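Local coordinates for protein DNA alpha-glucosyltransferase (Enterobacteria phage T4, PDB 1XV5) that is a phage glycosyltransferase of the GT-B fold class, built from two Rossmann-like lobes, and holds uridine-5'-diphosphate in a pocket, at residues A[231-236]-A[282-287]; A[288-293]-A[363-368]; A[40-45]-A[91-96]. All coordinates share one frame; numbering follows the deposited sequence.

Contact 1: residues A[231-236]-A[282-287]; sequences VMEGLE and LERMSK
Glu-233, the last residue of strand 229-233, and Arg-284, on helix 278-286, meet end to side in a two-pronged salt bridge. The guanidinium presents its NE flank rather than its two terminal nitrogens. NH2 of Arg-284 donates to OE1 of Glu-233 at 2.7 Å, and NE of Arg-284 reaches OE2 of Glu-233 at 2.9 Å. Both bonds are nearly straight, with N-H...O angles of 166° and 165°, and each oxygen lies close to the guanidinium plane. From the acid's side the match is less flat: the carboxylate is turned 48° against the guanidinium, and both nitrogens come from above its plane. The arginine chain accounts for the side-on presentation, because it runs extended past CG and bends at chi3, and the turn about CD-NE then sets the NE/NH2 edge toward the acid, while the glutamate stays extended beyond CG. Two bonds to two different oxygens should hinder rotation of either group. OE2 also forms a salt bridge with NH1 of Arg-201 on the adjoining strand 199-203, so the buried carboxylate is shared by two arginines. Leu-273 touches both Glu-233 and Arg-284. In chain order, strand 270-273, helix 278-286 and strand 288-293 form a beta-alpha-beta crossover that passes over two intervening strands, and the bridge ties its helix to one of them. Right after Glu-233 comes Gly-234, whose phi is positive and which touches UDP, a ligand site at the carboxyl end of a strand, as expected of a Rossmann-like parallel sheet.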
ATOM      1  N   VAL A 231      18.692   7.371  -3.689  1.00 13.89           N
ATOM      2  CA  VAL A 231      17.746   7.358  -4.789  1.00 14.04           C
ATOM      3  C   VAL A 231      16.370   7.294  -4.143  1.00 13.44           C
ATOM      4  O   VAL A 231      16.174   6.595  -3.145  1.00 13.13           O
ATOM      5  CB  VAL A 231      17.925   6.115  -5.692  1.00 15.05           C
ATOM      6  CG1 VAL A 231      16.821   6.077  -6.747  1.00 14.76           C
ATOM      7  CG2 VAL A 231      19.294   6.144  -6.354  1.00 15.12           C
ATOM      8  N   MET A 232      15.425   8.040  -4.700  1.00 14.26           N
ATOM      9  CA  MET A 232      14.069   8.058  -4.184  1.00 13.14           C
ATOM     10  C   MET A 232      13.147   7.843  -5.373  1.00 13.67           C
ATOM     11  O   MET A 232      13.105   8.653  -6.300  1.00 14.11           O
ATOM     12  CB  MET A 232      13.800   9.397  -3.488  1.00 15.55           C
ATOM     13  CG  MET A 232      14.770   9.651  -2.332  1.00 14.10           C
ATOM     14  SD  MET A 232      14.623  11.275  -1.562  1.00 22.22           S
ATOM     15  CE  MET A 232      13.065  11.109  -0.810  1.00 17.10           C
ATOM     16  N   GLU A 233      12.417   6.734  -5.347  1.00 13.05           N
ATOM     17  CA  GLU A 233      11.530   6.381  -6.446  1.00 13.10           C
ATOM     18  C   GLU A 233      10.050   6.569  -6.162  1.00 12.22           C
ATOM     19  O   GLU A 233       9.576   6.249  -5.075  1.00 13.54           O
ATOM     20  CB  GLU A 233      11.757   4.920  -6.856  1.00 14.60           C
ATOM     21  CG  GLU A 233      13.153   4.591  -7.375  1.00 15.12           C
ATOM     22  CD  GLU A 233      13.237   3.186  -7.961  1.00 14.33           C
ATOM     23  OE1 GLU A 233      12.230   2.722  -8.523  1.00 13.98           O
ATOM     24  OE2 GLU A 233      14.311   2.553  -7.875  1.00 15.23           O
ATOM     25  N   GLY A 234       9.328   7.082  -7.154  1.00 11.61           N
ATOM     26  CA  GLY A 234       7.893   7.257  -7.015  1.00 12.33           C
ATOM     27  C   GLY A 234       7.360   8.645  -6.707  1.00 12.49           C
ATOM     28  O   GLY A 234       6.148   8.826  -6.607  1.00 13.14           O
ATOM     29  N   LEU A 235       8.241   9.627  -6.571  1.00 12.85           N
ATOM     30  CA  LEU A 235       7.801  10.987  -6.255  1.00 13.33           C
ATOM     31  C   LEU A 235       7.271  11.738  -7.470  1.00 13.57           C
ATOM     32  O   LEU A 235       8.039  12.307  -8.246  1.00 13.98           O
ATOM     33  CB  LEU A 235       8.949  11.781  -5.624  1.00 12.14           C
ATOM     34  CG  LEU A 235       9.476  11.300  -4.267  1.00 13.34           C
ATOM     35  CD1 LEU A 235      10.594  12.224  -3.811  1.00 15.01           C
ATOM     36  CD2 LEU A 235       8.350  11.275  -3.238  1.00 12.90           C
ATOM     37  N   GLU A 236       5.950  11.740  -7.622  1.00 14.06           N
ATOM     38  CA  GLU A 236       5.304  12.416  -8.737  1.00 12.15           C
ATOM     39  C   GLU A 236       5.273  13.922  -8.500  1.00 14.35           C
ATOM     40  O   GLU A 236       5.317  14.381  -7.357  1.00 12.99           O
ATOM     41  CB  GLU A 236       3.869  11.902  -8.910  1.00 14.34           C
ATOM     42  CG  GLU A 236       2.826  12.507  -7.943  1.00 13.94           C
ATOM     43  CD  GLU A 236       2.857  11.919  -6.534  1.00 16.49           C
ATOM     44  OE1 GLU A 236       2.023  12.340  -5.708  1.00 19.09           O
ATOM     45  OE2 GLU A 236       3.700  11.044  -6.246  1.00 14.92           O
ATOM     46  N   LEU A 282      11.640  -3.487  -7.929  1.00 12.14           N
ATOM     47  CA  LEU A 282      12.060  -4.637  -7.131  1.00 13.91           C
ATOM     48  C   LEU A 282      13.436  -5.136  -7.571  1.00 13.76           C
ATOM     49  O   LEU A 282      14.254  -5.533  -6.743  1.00 15.19           O
ATOM     50  CB  LEU A 282      11.028  -5.772  -7.231  1.00 13.47           C
ATOM     51  CG  LEU A 282       9.663  -5.494  -6.586  1.00 13.10           C
ATOM     52  CD1 LEU A 282       8.723  -6.657  -6.848  1.00 16.52           C
ATOM     53  CD2 LEU A 282       9.835  -5.284  -5.081  1.00 14.71           C
ATOM     54  N   GLU A 283      13.694  -5.113  -8.873  1.00 13.06           N
ATOM     55  CA  GLU A 283      14.986  -5.551  -9.388  1.00 13.19           C
ATOM     56  C   GLU A 283      16.073  -4.590  -8.899  1.00 13.82           C
ATOM     57  O   GLU A 283      17.113  -5.021  -8.395  1.00 12.98           O
ATOM     58  CB  GLU A 283      14.949  -5.598 -10.921  1.00 14.44           C
ATOM     59  CG  GLU A 283      16.244  -6.020 -11.600  1.00 18.35           C
ATOM     60  CD  GLU A 283      16.740  -7.393 -11.169  1.00 19.50           C
ATOM     61  OE1 GLU A 283      15.908  -8.277 -10.875  1.00 22.72           O
ATOM     62  OE2 GLU A 283      17.971  -7.591 -11.142  1.00 22.55           O
ATOM     63  N   ARG A 284      15.825  -3.289  -9.033  1.00 13.84           N
ATOM     64  CA  ARG A 284      16.797  -2.288  -8.593  1.00 13.42           C
ATOM     65  C   ARG A 284      17.021  -2.358  -7.085  1.00 14.01           C
ATOM     66  O   ARG A 284      18.160  -2.264  -6.608  1.00 14.08           O
ATOM     67  CB  ARG A 284      16.329  -0.872  -8.954  1.00 13.32           C
ATOM     68  CG  ARG A 284      16.396  -0.530 -10.439  1.00 14.01           C
ATOM     69  CD  ARG A 284      16.079   0.952 -10.674  1.00 12.35           C
ATOM     70  NE  ARG A 284      14.681   1.290 -10.416  1.00 13.87           N
ATOM     71  CZ  ARG A 284      13.707   1.205 -11.318  1.00 13.65           C
ATOM     72  NH1 ARG A 284      13.973   0.786 -12.550  1.00 13.89           N
ATOM     73  NH2 ARG A 284      12.467   1.555 -10.997  1.00 12.27           N
ATOM     74  N   MET A 285      15.932  -2.523  -6.342  1.00 12.99           N
ATOM     75  CA  MET A 285      16.003  -2.583  -4.887  1.00 13.00           C
ATOM     76  C   MET A 285      16.754  -3.816  -4.399  1.00 13.80           C
ATOM     77  O   MET A 285      17.492  -3.744  -3.415  1.00 12.75           O
ATOM     78  CB  MET A 285      14.595  -2.573  -4.290  1.00 13.69           C
ATOM     79  CG  MET A 285      14.552  -2.475  -2.771  1.00 12.30           C
ATOM     80  SD  MET A 285      15.152  -0.887  -2.138  1.00 13.10           S
ATOM     81  CE  MET A 285      13.728   0.187  -2.489  1.00 12.48           C
ATOM     82  N   SER A 286      16.575  -4.941  -5.093  1.00 13.12           N
ATOM     83  CA  SER A 286      17.236  -6.183  -4.706  1.00 11.08           C
ATOM     84  C   SER A 286      18.754  -6.064  -4.792  1.00 13.01           C
ATOM     85  O   SER A 286      19.482  -6.877  -4.214  1.00 13.07           O
ATOM     86  CB  SER A 286      16.767  -7.341  -5.595  1.00 11.86           C
ATOM     87  OG  SER A 286      17.273  -7.200  -6.915  1.00 14.05           O
ATOM     88  N   LYS A 287      19.227  -5.059  -5.522  1.00 12.64           N
ATOM     89  CA  LYS A 287      20.660  -4.839  -5.681  1.00 12.79           C
ATOM     90  C   LYS A 287      21.128  -3.601  -4.927  1.00 14.22           C
ATOM     91  O   LYS A 287      22.257  -3.147  -5.110  1.00 15.41           O
ATOM     92  CB  LYS A 287      21.011  -4.716  -7.172  1.00 14.03           C
ATOM     93  CG  LYS A 287      20.819  -6.024  -7.946  1.00 15.67           C
ATOM     94  CD  LYS A 287      21.121  -5.879  -9.439  1.00 18.53           C
ATOM     95  CE  LYS A 287      20.090  -5.012 -10.142  1.00 19.85           C
ATOM     96  NZ  LYS A 287      20.254  -5.032 -11.627  1.00 22.93           N
TER

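Contact 2: residues A[288-293]-A[363-368]; sequences SGFGYQ and ELSSDR
Phe-290 sits in extended backbone just after the corner the chain makes at Gly-289, whereas Leu-364 and Ser-365 belong to the final turn of helix 354-365, so a strand side chain probes the end of a helix. The contact is made by the outer rim of the phenylalanine ring. CG of Phe-290 stands beside the backbone N (chi1 -55°), and this sends the ring out toward the helix. OG of Ser-365 lies at the ring's edge near its plane, 3.0 Å from CE1 of Phe-290 and 3.2 Å from CZ of Phe-290. The approach is thus to the C-H rim and not to the pi face, and the fit is tight, the shorter distance being less than an ordinary C...O contact. The same hydroxyl is hydrogen-bonded to the carbonyl O of Ile-361, one turn earlier in the helix, a bond that places the oxygen; any electrostatic gain at the weakly positive rim is only possible. A little further round the rim, CB of Leu-364 is 4.1 Å from CE2 of Phe-290 and equally far from CZ of Phe-290, an apolar touch also near the ring plane. The backbone N of Ser-365 comes within 4.0 Å of CZ of Phe-290. The pair of helix residues therefore receives the ring end-on, without stacking. Ile-319 of strand 319-323, next to strand 288-293 in the sheet, touches both Phe-290 and Leu-364. Beyond the helix end, Asp-367 serves as N-cap of helix 368-386, whose Tyr-371 is hydrogen-bonded through OH to the carbonyl of Gly-289, bringing that next helix to the same corner of the chain.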
ATOM      1  N   SER A 288      20.253  -3.065  -4.078  1.00 14.48           N
ATOM      2  CA  SER A 288      20.563  -1.878  -3.281  1.00 13.26           C
ATOM      3  C   SER A 288      20.850  -2.285  -1.839  1.00 12.08           C
ATOM      4  O   SER A 288      20.149  -3.117  -1.265  1.00 13.60           O
ATOM      5  CB  SER A 288      19.392  -0.897  -3.311  1.00 13.58           C
ATOM      6  OG  SER A 288      19.106  -0.489  -4.636  1.00 13.56           O
ATOM      7  N   GLY A 289      21.883  -1.692  -1.256  1.00 13.11           N
ATOM      8  CA  GLY A 289      22.243  -2.037   0.106  1.00 13.16           C
ATOM      9  C   GLY A 289      21.144  -1.832   1.129  1.00 13.33           C
ATOM     10  O   GLY A 289      20.857  -2.719   1.940  1.00 13.06           O
ATOM     11  N   PHE A 290      20.514  -0.662   1.092  1.00 12.08           N
ATOM     12  CA  PHE A 290      19.472  -0.356   2.053  1.00 12.88           C
ATOM     13  C   PHE A 290      18.244   0.281   1.431  1.00 12.58           C
ATOM     14  O   PHE A 290      18.351   1.186   0.603  1.00 13.20           O
ATOM     15  CB  PHE A 290      20.049   0.546   3.151  1.00 13.52           C
ATOM     16  CG  PHE A 290      21.257  -0.038   3.812  1.00 11.27           C
ATOM     17  CD1 PHE A 290      22.520   0.104   3.239  1.00 13.53           C
ATOM     18  CD2 PHE A 290      21.123  -0.827   4.949  1.00 12.68           C
ATOM     19  CE1 PHE A 290      23.630  -0.547   3.785  1.00 14.96           C
ATOM     20  CE2 PHE A 290      22.226  -1.479   5.500  1.00 13.65           C
ATOM     21  CZ  PHE A 290      23.479  -1.340   4.915  1.00 14.48           C
ATOM     22  N   GLY A 291      17.082  -0.232   1.828  1.00 13.69           N
ATOM     23  CA  GLY A 291      15.813   0.274   1.338  1.00 12.82           C
ATOM     24  C   GLY A 291      15.144   1.051   2.453  1.00 12.74           C
ATOM     25  O   GLY A 291      15.192   0.647   3.618  1.00 12.41           O
ATOM     26  N   TYR A 292      14.502   2.157   2.097  1.00 11.12           N
ATOM     27  CA  TYR A 292      13.852   3.006   3.079  1.00 10.30           C
ATOM     28  C   TYR A 292      12.358   3.164   2.860  1.00 10.96           C
ATOM     29  O   TYR A 292      11.900   3.400   1.746  1.00 12.23           O
ATOM     30  CB  TYR A 292      14.490   4.395   3.064  1.00 10.53           C
ATOM     31  CG  TYR A 292      15.947   4.408   3.458  1.00 11.76           C
ATOM     32  CD1 TYR A 292      16.360   5.013   4.645  1.00 14.42           C
ATOM     33  CD2 TYR A 292      16.914   3.815   2.647  1.00 13.70           C
ATOM     34  CE1 TYR A 292      17.706   5.028   5.018  1.00 13.73           C
ATOM     35  CE2 TYR A 292      18.263   3.823   3.009  1.00 13.11           C
ATOM     36  CZ  TYR A 292      18.649   4.432   4.195  1.00 15.44           C
ATOM     37  OH  TYR A 292      19.979   4.442   4.558  1.00 14.69           O
ATOM     38  N   GLN A 293      11.608   3.033   3.945  1.00 11.77           N
ATOM     39  CA  GLN A 293      10.162   3.199   3.918  1.00 12.59           C
ATOM     40  C   GLN A 293       9.941   3.935   5.225  1.00 12.71           C
ATOM     41  O   GLN A 293       9.937   3.332   6.298  1.00 12.64           O
ATOM     42  CB  GLN A 293       9.465   1.839   3.919  1.00 12.62           C
ATOM     43  CG  GLN A 293       8.105   1.861   3.239  1.00 12.86           C
ATOM     44  CD  GLN A 293       7.034   2.525   4.081  1.00 12.53           C
ATOM     45  OE1 GLN A 293       7.328   3.261   5.021  1.00 12.70           O
ATOM     46  NE2 GLN A 293       5.779   2.270   3.740  1.00 12.17           N
ATOM     47  N   GLU A 363      27.595  -0.721   9.966  1.00 17.98           N
ATOM     48  CA  GLU A 363      27.959  -2.028  10.496  1.00 18.39           C
ATOM     49  C   GLU A 363      27.573  -3.139   9.519  1.00 16.83           C
ATOM     50  O   GLU A 363      28.384  -4.006   9.202  1.00 16.52           O
ATOM     51  CB  GLU A 363      27.283  -2.252  11.853  1.00 20.75           C
ATOM     52  CG  GLU A 363      27.456  -3.653  12.416  1.00 27.32           C
ATOM     53  CD  GLU A 363      26.959  -3.771  13.843  1.00 30.71           C
ATOM     54  OE1 GLU A 363      25.929  -3.140  14.168  1.00 30.75           O
ATOM     55  OE2 GLU A 363      27.593  -4.501  14.638  1.00 32.83           O
ATOM     56  N   LEU A 364      26.339  -3.112   9.024  1.00 14.71           N
ATOM     57  CA  LEU A 364      25.912  -4.141   8.083  1.00 15.46           C
ATOM     58  C   LEU A 364      26.635  -4.009   6.745  1.00 15.21           C
ATOM     59  O   LEU A 364      26.909  -5.005   6.081  1.00 16.17           O
ATOM     60  CB  LEU A 364      24.390  -4.084   7.864  1.00 16.22           C
ATOM     61  CG  LEU A 364      23.529  -4.830   8.890  1.00 17.89           C
ATOM     62  CD1 LEU A 364      23.721  -4.229  10.270  1.00 20.02           C
ATOM     63  CD2 LEU A 364      22.063  -4.762   8.478  1.00 19.46           C
ATOM     64  N   SER A 365      26.950  -2.778   6.361  1.00 16.65           N
ATOM     65  CA  SER A 365      27.636  -2.519   5.099  1.00 17.47           C
ATOM     66  C   SER A 365      29.034  -3.122   5.054  1.00 19.26           C
ATOM     67  O   SER A 365      29.529  -3.485   3.987  1.00 19.06           O
ATOM     68  CB  SER A 365      27.758  -1.010   4.856  1.00 18.84           C
ATOM     69  OG  SER A 365      26.491  -0.393   4.696  1.00 19.94           O
ATOM     70  N   SER A 366      29.664  -3.237   6.217  1.00 18.95           N
ATOM     71  CA  SER A 366      31.030  -3.746   6.294  1.00 22.30           C
ATOM     72  C   SER A 366      31.188  -5.242   6.532  1.00 21.76           C
ATOM     73  O   SER A 366      32.308  -5.753   6.535  1.00 22.27           O
ATOM     74  CB  SER A 366      31.782  -2.995   7.392  1.00 24.56           C
ATOM     75  OG  SER A 366      31.226  -3.294   8.662  1.00 31.51           O
ATOM     76  N   ASP A 367      30.080  -5.948   6.721  1.00 20.47           N
ATOM     77  CA  ASP A 367      30.141  -7.379   6.991  1.00 19.99           C
ATOM     78  C   ASP A 367      29.044  -8.111   6.225  1.00 19.20           C
ATOM     79  O   ASP A 367      27.902  -8.164   6.668  1.00 18.74           O
ATOM     80  CB  ASP A 367      29.989  -7.600   8.500  1.00 20.60           C
ATOM     81  CG  ASP A 367      30.105  -9.056   8.905  1.00 22.64           C
ATOM     82  OD1 ASP A 367      30.195  -9.313  10.127  1.00 25.55           O
ATOM     83  OD2 ASP A 367      30.099  -9.941   8.024  1.00 23.31           O
ATOM     84  N   ARG A 368      29.403  -8.669   5.071  1.00 19.98           N
ATOM     85  CA  ARG A 368      28.448  -9.385   4.231  1.00 21.50           C
ATOM     86  C   ARG A 368      27.718 -10.516   4.954  1.00 21.17           C
ATOM     87  O   ARG A 368      26.539 -10.757   4.697  1.00 20.71           O
ATOM     88  CB  ARG A 368      29.156  -9.945   2.990  1.00 25.58           C
ATOM     89  CG  ARG A 368      29.868  -8.895   2.144  1.00 29.70           C
ATOM     90  CD  ARG A 368      28.944  -8.203   1.142  1.00 34.27           C
ATOM     91  NE  ARG A 368      29.617  -7.076   0.494  1.00 36.53           N
ATOM     92  CZ  ARG A 368      29.159  -6.426  -0.575  1.00 37.01           C
ATOM     93  NH1 ARG A 368      28.015  -6.783  -1.145  1.00 33.73           N
ATOM     94  NH2 ARG A 368      29.846  -5.405  -1.069  1.00 36.98           N
TER

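Contact 3: residues A[40-45]-A[91-96]; sequences AKDKSF and EATINN
With chi1 of -56°, Asp-42 sets its carboxylate beside its own backbone N and pointing at helix 91-103, while Thr-93 uses a chi1 of -65° to hold OG1 beside its backbone N and turn the hydroxyl to the acid. The two side chains come from opposite directions across a CA-CA separation of 7.0 Å. OG1 of Thr-93 donates to OD1 of Asp-42 at 2.7 Å, a short bond that arrives from above the carboxylate, 38° out of its plane. The methyl branch of Thr-93 lies alongside: CG2 is 3.6 Å from OD1 of Asp-42 and 3.8 Å from CG of Asp-42, so the threonine meets the acid with both of its branches, one polar and one apolar. Asp-42 belongs to the loop that follows strand 34-40, and Thr-93 to the first turn of a helix. The backbone after strand 58-60 adds two more donors, N of Ala-63 giving to OD1 and N of Leu-62 to OD2. Asn-96, one turn further along the helix, donates through ND2 to the carbonyl of Leu-62, and Thr-93 touches Ala-63. Three donors thus converge on one carboxylate, two of them on the same oxygen. Such a setting is consistent with an ionised aspartate that joins two loops to the helix by hydrogen bonds.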
ATOM      1  N   ALA A  40     -13.337   0.665 -12.998  1.00 21.94           N
ATOM      2  CA  ALA A  40     -13.994   1.752 -13.716  1.00 24.06           C
ATOM      3  C   ALA A  40     -12.951   2.507 -14.528  1.00 25.99           C
ATOM      4  O   ALA A  40     -11.942   2.965 -13.989  1.00 25.70           O
ATOM      5  CB  ALA A  40     -14.676   2.692 -12.734  1.00 23.72           C
ATOM      6  N   LYS A  41     -13.200   2.638 -15.826  1.00 27.48           N
ATOM      7  CA  LYS A  41     -12.278   3.321 -16.725  1.00 29.50           C
ATOM      8  C   LYS A  41     -12.603   4.811 -16.847  1.00 29.55           C
ATOM      9  O   LYS A  41     -11.863   5.566 -17.477  1.00 29.77           O
ATOM     10  CB  LYS A  41     -12.335   2.658 -18.104  1.00 31.88           C
ATOM     11  CG  LYS A  41     -11.332   3.183 -19.111  1.00 35.77           C
ATOM     12  CD  LYS A  41     -11.475   2.462 -20.443  1.00 37.51           C
ATOM     13  CE  LYS A  41     -10.444   2.952 -21.449  1.00 40.47           C
ATOM     14  NZ  LYS A  41     -10.580   2.253 -22.754  1.00 42.43           N
ATOM     15  N   ASP A  42     -13.706   5.223 -16.230  1.00 30.19           N
ATOM     16  CA  ASP A  42     -14.163   6.611 -16.268  1.00 30.86           C
ATOM     17  C   ASP A  42     -13.067   7.622 -15.958  1.00 31.93           C
ATOM     18  O   ASP A  42     -12.993   8.681 -16.580  1.00 32.63           O
ATOM     19  CB  ASP A  42     -15.328   6.795 -15.296  1.00 29.28           C
ATOM     20  CG  ASP A  42     -16.471   5.846 -15.583  1.00 30.53           C
ATOM     21  OD1 ASP A  42     -17.561   6.317 -15.977  1.00 29.18           O
ATOM     22  OD2 ASP A  42     -16.275   4.623 -15.422  1.00 27.71           O
ATOM     23  N   LYS A  43     -12.218   7.296 -14.991  1.00 31.65           N
ATOM     24  CA  LYS A  43     -11.127   8.185 -14.623  1.00 32.79           C
ATOM     25  C   LYS A  43      -9.800   7.471 -14.857  1.00 33.63           C
ATOM     26  O   LYS A  43      -9.635   6.312 -14.473  1.00 34.35           O
ATOM     27  CB  LYS A  43     -11.255   8.599 -13.156  1.00 32.93           C
ATOM     28  CG  LYS A  43     -10.210   9.601 -12.703  1.00 33.53           C
ATOM     29  CD  LYS A  43     -10.459  10.046 -11.274  1.00 36.55           C
ATOM     30  CE  LYS A  43      -9.423  11.064 -10.828  1.00 38.36           C
ATOM     31  NZ  LYS A  43      -9.672  11.525  -9.436  1.00 40.74           N
ATOM     32  N   SER A  44      -8.862   8.161 -15.498  1.00 33.59           N
ATOM     33  CA  SER A  44      -7.554   7.586 -15.792  1.00 33.25           C
ATOM     34  C   SER A  44      -6.503   8.046 -14.791  1.00 31.15           C
ATOM     35  O   SER A  44      -6.635   9.105 -14.175  1.00 30.30           O
ATOM     36  CB  SER A  44      -7.116   7.970 -17.206  1.00 34.08           C
ATOM     37  OG  SER A  44      -7.053   9.377 -17.350  1.00 36.77           O
ATOM     38  N   PHE A  45      -5.458   7.241 -14.632  1.00 30.80           N
ATOM     39  CA  PHE A  45      -4.391   7.567 -13.702  1.00 29.46           C
ATOM     40  C   PHE A  45      -3.015   7.411 -14.331  1.00 29.19           C
ATOM     41  O   PHE A  45      -2.846   6.707 -15.326  1.00 30.51           O
ATOM     42  CB  PHE A  45      -4.491   6.692 -12.454  1.00 30.60           C
ATOM     43  CG  PHE A  45      -5.820   6.780 -11.759  1.00 29.68           C
ATOM     44  CD1 PHE A  45      -6.914   6.061 -12.229  1.00 30.09           C
ATOM     45  CD2 PHE A  45      -5.979   7.591 -10.642  1.00 30.43           C
ATOM     46  CE1 PHE A  45      -8.150   6.147 -11.595  1.00 31.20           C
ATOM     47  CE2 PHE A  45      -7.214   7.684  -9.999  1.00 30.84           C
ATOM     48  CZ  PHE A  45      -8.299   6.959 -10.477  1.00 30.35           C
ATOM     49  N   GLU A  91     -21.595  13.163 -13.263  1.00 35.97           N
ATOM     50  CA  GLU A  91     -22.807  12.614 -12.668  1.00 35.19           C
ATOM     51  C   GLU A  91     -23.173  11.207 -13.126  1.00 32.88           C
ATOM     52  O   GLU A  91     -23.541  10.362 -12.311  1.00 32.55           O
ATOM     53  CB  GLU A  91     -23.989  13.554 -12.927  1.00 38.68           C
ATOM     54  CG  GLU A  91     -23.901  14.868 -12.169  1.00 43.62           C
ATOM     55  CD  GLU A  91     -23.820  14.661 -10.666  1.00 46.48           C
ATOM     56  OE1 GLU A  91     -24.756  14.057 -10.097  1.00 48.32           O
ATOM     57  OE2 GLU A  91     -22.822  15.100 -10.055  1.00 48.51           O
ATOM     58  N   ALA A  92     -23.079  10.954 -14.427  1.00 30.80           N
ATOM     59  CA  ALA A  92     -23.419   9.645 -14.970  1.00 28.76           C
ATOM     60  C   ALA A  92     -22.603   8.533 -14.313  1.00 28.23           C
ATOM     61  O   ALA A  92     -23.114   7.446 -14.047  1.00 28.19           O
ATOM     62  CB  ALA A  92     -23.202   9.632 -16.476  1.00 29.58           C
ATOM     63  N   THR A  93     -21.333   8.813 -14.053  1.00 26.76           N
ATOM     64  CA  THR A  93     -20.455   7.828 -13.436  1.00 26.21           C
ATOM     65  C   THR A  93     -20.931   7.428 -12.043  1.00 25.93           C
ATOM     66  O   THR A  93     -21.144   6.247 -11.770  1.00 26.00           O
ATOM     67  CB  THR A  93     -19.017   8.364 -13.342  1.00 25.26           C
ATOM     68  OG1 THR A  93     -18.492   8.540 -14.663  1.00 24.48           O
ATOM     69  CG2 THR A  93     -18.129   7.393 -12.567  1.00 26.22           C
ATOM     70  N   ILE A  94     -21.103   8.413 -11.168  1.00 26.48           N
ATOM     71  CA  ILE A  94     -21.545   8.147  -9.805  1.00 27.19           C
ATOM     72  C   ILE A  94     -22.993   7.660  -9.750  1.00 28.34           C
ATOM     73  O   ILE A  94     -23.332   6.799  -8.941  1.00 26.92           O
ATOM     74  CB  ILE A  94     -21.386   9.404  -8.917  1.00 27.84           C
ATOM     75  CG1 ILE A  94     -21.867   9.106  -7.494  1.00 28.23           C
ATOM     76  CG2 ILE A  94     -22.159  10.570  -9.515  1.00 28.74           C
ATOM     77  CD1 ILE A  94     -21.119   7.970  -6.817  1.00 28.54           C
ATOM     78  N   ASN A  95     -23.846   8.207 -10.611  1.00 29.37           N
ATOM     79  CA  ASN A  95     -25.244   7.792 -10.639  1.00 30.73           C
ATOM     80  C   ASN A  95     -25.358   6.318 -11.020  1.00 29.56           C
ATOM     81  O   ASN A  95     -26.093   5.558 -10.387  1.00 28.94           O
ATOM     82  CB  ASN A  95     -26.033   8.652 -11.630  1.00 33.91           C
ATOM     83  CG  ASN A  95     -26.208  10.083 -11.152  1.00 38.07           C
ATOM     84  OD1 ASN A  95     -26.660  10.951 -11.903  1.00 41.52           O
ATOM     85  ND2 ASN A  95     -25.860  10.336  -9.895  1.00 39.80           N
ATOM     86  N   ASN A  96     -24.628   5.910 -12.053  1.00 27.54           N
ATOM     87  CA  ASN A  96     -24.672   4.518 -12.476  1.00 26.61           C
ATOM     88  C   ASN A  96     -24.016   3.611 -11.444  1.00 25.43           C
ATOM     89  O   ASN A  96     -24.359   2.435 -11.343  1.00 24.80           O
ATOM     90  CB  ASN A  96     -24.004   4.338 -13.843  1.00 28.28           C
ATOM     91  CG  ASN A  96     -24.852   4.883 -14.978  1.00 30.17           C
ATOM     92  OD1 ASN A  96     -26.068   5.010 -14.845  1.00 30.59           O
ATOM     93  ND2 ASN A  96     -24.220   5.188 -16.104  1.00 30.57           N
TER

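How the contacts relate
Contacts 1 and 2 belong to the same parallel sheet and follow one another in the chain, helix 278-286 leading directly into strand 288-293. Their centres are 15 Å apart, and they meet where SD of Met-285 packs 3.7 Å from CA of Gly-291. Contact 1 is the one nearer the ligand: Gly-234 touches UDP, and the side chain of Glu-233 is about 7 Å from it. Contact 3 lies with the other seven-stranded sheet, its centre 32 Å from that of contact 1 and 44 Å from that of contact 2, on the opposite side of the chain's centre from the latter. Together the three sample both Rossmann-like halves of the GT-B fold.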